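Local coordinates for polygalacturonase (Pectobacterium carotovorum subsp. carotovorum, PDB 1BHE), which hydrolyses the alpha-1,4 bonds between galacturonosyl units of polygalacturonic acid and so takes part in macerating and soft-rotting plant tissue, at residues 133-138 with 193-198. Residues are numbered along the deposited sequence; the frame is centred on the assembly and turned at random.
Sequences SWWELA and KTPSTA
A CH-pi contact between W135 and A198 joins the 133-138 turn and helix entry to the loop 193-198 of the parallel beta-helix near the predicted catalytic centre. The CB of A198 lies over one face of the indole, 3.5 Å from the centroid of the five-membered ring and only 12° off its normal, so the methyl sits almost directly over the centre of the pyrrole. The benzo half reaches past A198: W135 CZ2 meets the methyl T194 CG2 at 3.7 Å, and W135 CH2 packs against P195 CD at 3.4 Å, the P195 and W135 side chains crossing at about a right angle. With CG of W135 beside its backbone N and anti to the carbonyl carbon (chi1 -65°), the ring extends from the turn leading into helix 136-144 across to 193-198. W135 NE1 donates to the carbonyl oxygen of S172, which holds the NE1 end of the indole.

In this right-handed beta-helix, the fold of family 28 glycosyl hydrolases, 193-198 follows strand 183-193 in the loop before strand 204-207. A type I turn closed by A198 N and P195 O (3.1 Å) brings the proline and the alanine methyl to the same indole. In 133-138, S133 and E136 form a capping box: E136 N donates to S133 OG at 3.2 Å, while S133 N reaches E136 OE1 at 2.8 Å, fixing the turn from which W135 projects. The side chain of A198 is about 7 Å from that of D223, the probable proton donor, and T194 OG1 is hydrogen-bonded to H176 NE2.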
ATOM      1  N   SER A 133      10.713  18.816   5.340  1.00 13.97           N
ATOM      2  CA  SER A 133      10.661  17.629   4.496  1.00 13.07           C
ATOM      3  C   SER A 133       9.201  17.240   4.275  1.00 12.40           C
ATOM      4  O   SER A 133       8.319  17.797   4.933  1.00 12.42           O
ATOM      5  CB  SER A 133      11.352  16.455   5.192  1.00 13.15           C
ATOM      6  OG  SER A 133      10.609  16.041   6.330  1.00 12.91           O
ATOM      7  N   TRP A 134       8.948  16.263   3.407  1.00 11.00           N
ATOM      8  CA  TRP A 134       7.577  15.810   3.189  1.00 10.57           C
ATOM      9  C   TRP A 134       6.967  15.248   4.474  1.00 10.25           C
ATOM     10  O   TRP A 134       5.800  15.516   4.778  1.00 10.69           O
ATOM     11  CB  TRP A 134       7.528  14.721   2.133  1.00  9.65           C
ATOM     12  CG  TRP A 134       7.955  15.000   0.737  1.00  9.28           C
ATOM     13  CD1 TRP A 134       9.008  14.399   0.095  1.00  9.18           C
ATOM     14  CD2 TRP A 134       7.357  15.869  -0.225  1.00  8.72           C
ATOM     15  NE1 TRP A 134       9.103  14.857  -1.195  1.00  8.90           N
ATOM     16  CE2 TRP A 134       8.099  15.760  -1.416  1.00  8.87           C
ATOM     17  CE3 TRP A 134       6.268  16.746  -0.189  1.00  8.94           C
ATOM     18  CZ2 TRP A 134       7.794  16.490  -2.565  1.00  8.80           C
ATOM     19  CZ3 TRP A 134       5.963  17.464  -1.331  1.00  9.31           C
ATOM     20  CH2 TRP A 134       6.722  17.334  -2.503  1.00  9.53           C
ATOM     21  N   TRP A 135       7.722  14.445   5.228  1.00 10.14           N
ATOM     22  CA  TRP A 135       7.152  13.858   6.447  1.00 11.39           C
ATOM     23  C   TRP A 135       6.881  14.887   7.530  1.00 13.26           C
ATOM     24  O   TRP A 135       5.936  14.720   8.312  1.00 13.24           O
ATOM     25  CB  TRP A 135       8.020  12.720   6.967  1.00 10.29           C
ATOM     26  CG  TRP A 135       8.093  11.545   6.033  1.00  9.40           C
ATOM     27  CD1 TRP A 135       7.142  11.104   5.154  1.00  9.54           C
ATOM     28  CD2 TRP A 135       9.187  10.631   5.935  1.00  9.79           C
ATOM     29  NE1 TRP A 135       7.600   9.989   4.492  1.00  9.13           N
ATOM     30  CE2 TRP A 135       8.854   9.682   4.948  1.00  9.50           C
ATOM     31  CE3 TRP A 135      10.442  10.552   6.560  1.00  9.86           C
ATOM     32  CZ2 TRP A 135       9.723   8.653   4.585  1.00 10.01           C
ATOM     33  CZ3 TRP A 135      11.301   9.532   6.194  1.00 10.58           C
ATOM     34  CH2 TRP A 135      10.938   8.594   5.212  1.00  9.83           C
ATOM     35  N   GLU A 136       7.641  15.973   7.579  1.00 15.42           N
ATOM     36  CA  GLU A 136       7.422  17.029   8.566  1.00 18.21           C
ATOM     37  C   GLU A 136       6.089  17.740   8.402  1.00 20.03           C
ATOM     38  O   GLU A 136       5.594  18.345   9.356  1.00 19.65           O
ATOM     39  CB  GLU A 136       8.579  18.037   8.516  1.00 18.29           C
ATOM     40  CG  GLU A 136       9.766  17.548   9.330  1.00 19.39           C
ATOM     41  CD  GLU A 136      11.042  18.335   9.139  1.00 20.13           C
ATOM     42  OE1 GLU A 136      11.223  19.004   8.105  1.00 20.35           O
ATOM     43  OE2 GLU A 136      11.895  18.264  10.053  1.00 20.75           O
ATOM     44  N   LEU A 137       5.449  17.668   7.237  1.00 22.18           N
ATOM     45  CA  LEU A 137       4.136  18.248   7.013  1.00 24.63           C
ATOM     46  C   LEU A 137       3.006  17.517   7.732  1.00 26.21           C
ATOM     47  O   LEU A 137       1.941  18.108   7.949  1.00 26.35           O
ATOM     48  CB  LEU A 137       3.833  18.301   5.512  1.00 24.69           C
ATOM     49  CG  LEU A 137       4.759  19.142   4.632  1.00 24.92           C
ATOM     50  CD1 LEU A 137       4.651  18.710   3.175  1.00 25.11           C
ATOM     51  CD2 LEU A 137       4.446  20.628   4.754  1.00 25.09           C
ATOM     52  N   ALA A 138       3.169  16.257   8.109  1.00 28.54           N
ATOM     53  CA  ALA A 138       2.138  15.487   8.790  1.00 30.65           C
ATOM     54  C   ALA A 138       1.822  16.027  10.179  1.00 32.85           C
ATOM     55  O   ALA A 138       0.646  16.209  10.519  1.00 33.06           O
ATOM     56  CB  ALA A 138       2.538  14.024   8.895  1.00 30.92           C
ATOM     57  N   LYS A 193      10.503  -0.229   2.548  1.00  8.53           N
ATOM     58  CA  LYS A 193      11.151   0.156   3.797  1.00  8.66           C
ATOM     59  C   LYS A 193      11.126   1.670   3.988  1.00  8.43           C
ATOM     60  O   LYS A 193      11.769   2.445   3.284  1.00  7.38           O
ATOM     61  CB  LYS A 193      12.580  -0.369   3.884  1.00  9.73           C
ATOM     62  CG  LYS A 193      13.283  -0.126   5.206  1.00 11.32           C
ATOM     63  CD  LYS A 193      12.552  -0.713   6.408  1.00 12.99           C
ATOM     64  CE  LYS A 193      13.327  -0.395   7.686  1.00 14.35           C
ATOM     65  NZ  LYS A 193      12.799  -1.134   8.864  1.00 15.32           N
ATOM     66  N   THR A 194      10.356   2.072   4.980  1.00  7.95           N
ATOM     67  CA  THR A 194      10.151   3.461   5.376  1.00  8.73           C
ATOM     68  C   THR A 194      10.046   3.485   6.894  1.00  9.04           C
ATOM     69  O   THR A 194       9.520   2.550   7.497  1.00  9.54           O
ATOM     70  CB  THR A 194       8.887   4.013   4.692  1.00  8.53           C
ATOM     71  OG1 THR A 194       9.223   4.338   3.326  1.00  8.43           O
ATOM     72  CG2 THR A 194       8.328   5.261   5.339  1.00  7.57           C
ATOM     73  N   PRO A 195      10.621   4.491   7.536  1.00 10.53           N
ATOM     74  CA  PRO A 195      10.632   4.582   8.985  1.00 10.40           C
ATOM     75  C   PRO A 195       9.260   4.447   9.609  1.00 11.19           C
ATOM     76  O   PRO A 195       8.253   5.005   9.167  1.00 11.23           O
ATOM     77  CB  PRO A 195      11.259   5.941   9.267  1.00 11.04           C
ATOM     78  CG  PRO A 195      12.074   6.252   8.058  1.00 10.79           C
ATOM     79  CD  PRO A 195      11.338   5.624   6.898  1.00 10.25           C
ATOM     80  N   SER A 196       9.200   3.794  10.775  1.00 11.49           N
ATOM     81  CA  SER A 196       7.971   3.564  11.512  1.00 12.10           C
ATOM     82  C   SER A 196       7.285   4.821  12.023  1.00 12.27           C
ATOM     83  O   SER A 196       6.087   4.815  12.319  1.00 11.48           O
ATOM     84  CB  SER A 196       8.285   2.647  12.711  1.00 12.99           C
ATOM     85  OG  SER A 196       9.028   3.382  13.671  1.00 13.54           O
ATOM     86  N   THR A 197       8.002   5.933  12.117  1.00 11.99           N
ATOM     87  CA  THR A 197       7.467   7.199  12.583  1.00 12.45           C
ATOM     88  C   THR A 197       6.907   8.071  11.469  1.00 12.28           C
ATOM     89  O   THR A 197       6.317   9.115  11.758  1.00 11.74           O
ATOM     90  CB  THR A 197       8.589   7.988  13.306  1.00 12.91           C
ATOM     91  OG1 THR A 197       9.729   7.982  12.435  1.00 13.26           O
ATOM     92  CG2 THR A 197       8.948   7.307  14.616  1.00 13.49           C
ATOM     93  N   ALA A 198       7.107   7.686  10.207  1.00 12.03           N
ATOM     94  CA  ALA A 198       6.604   8.481   9.093  1.00 11.75           C
ATOM     95  C   ALA A 198       5.121   8.210   8.848  1.00 11.42           C
ATOM     96  O   ALA A 198       4.742   7.109   8.461  1.00  9.86           O
ATOM     97  CB  ALA A 198       7.406   8.204   7.827  1.00 11.97           C
TER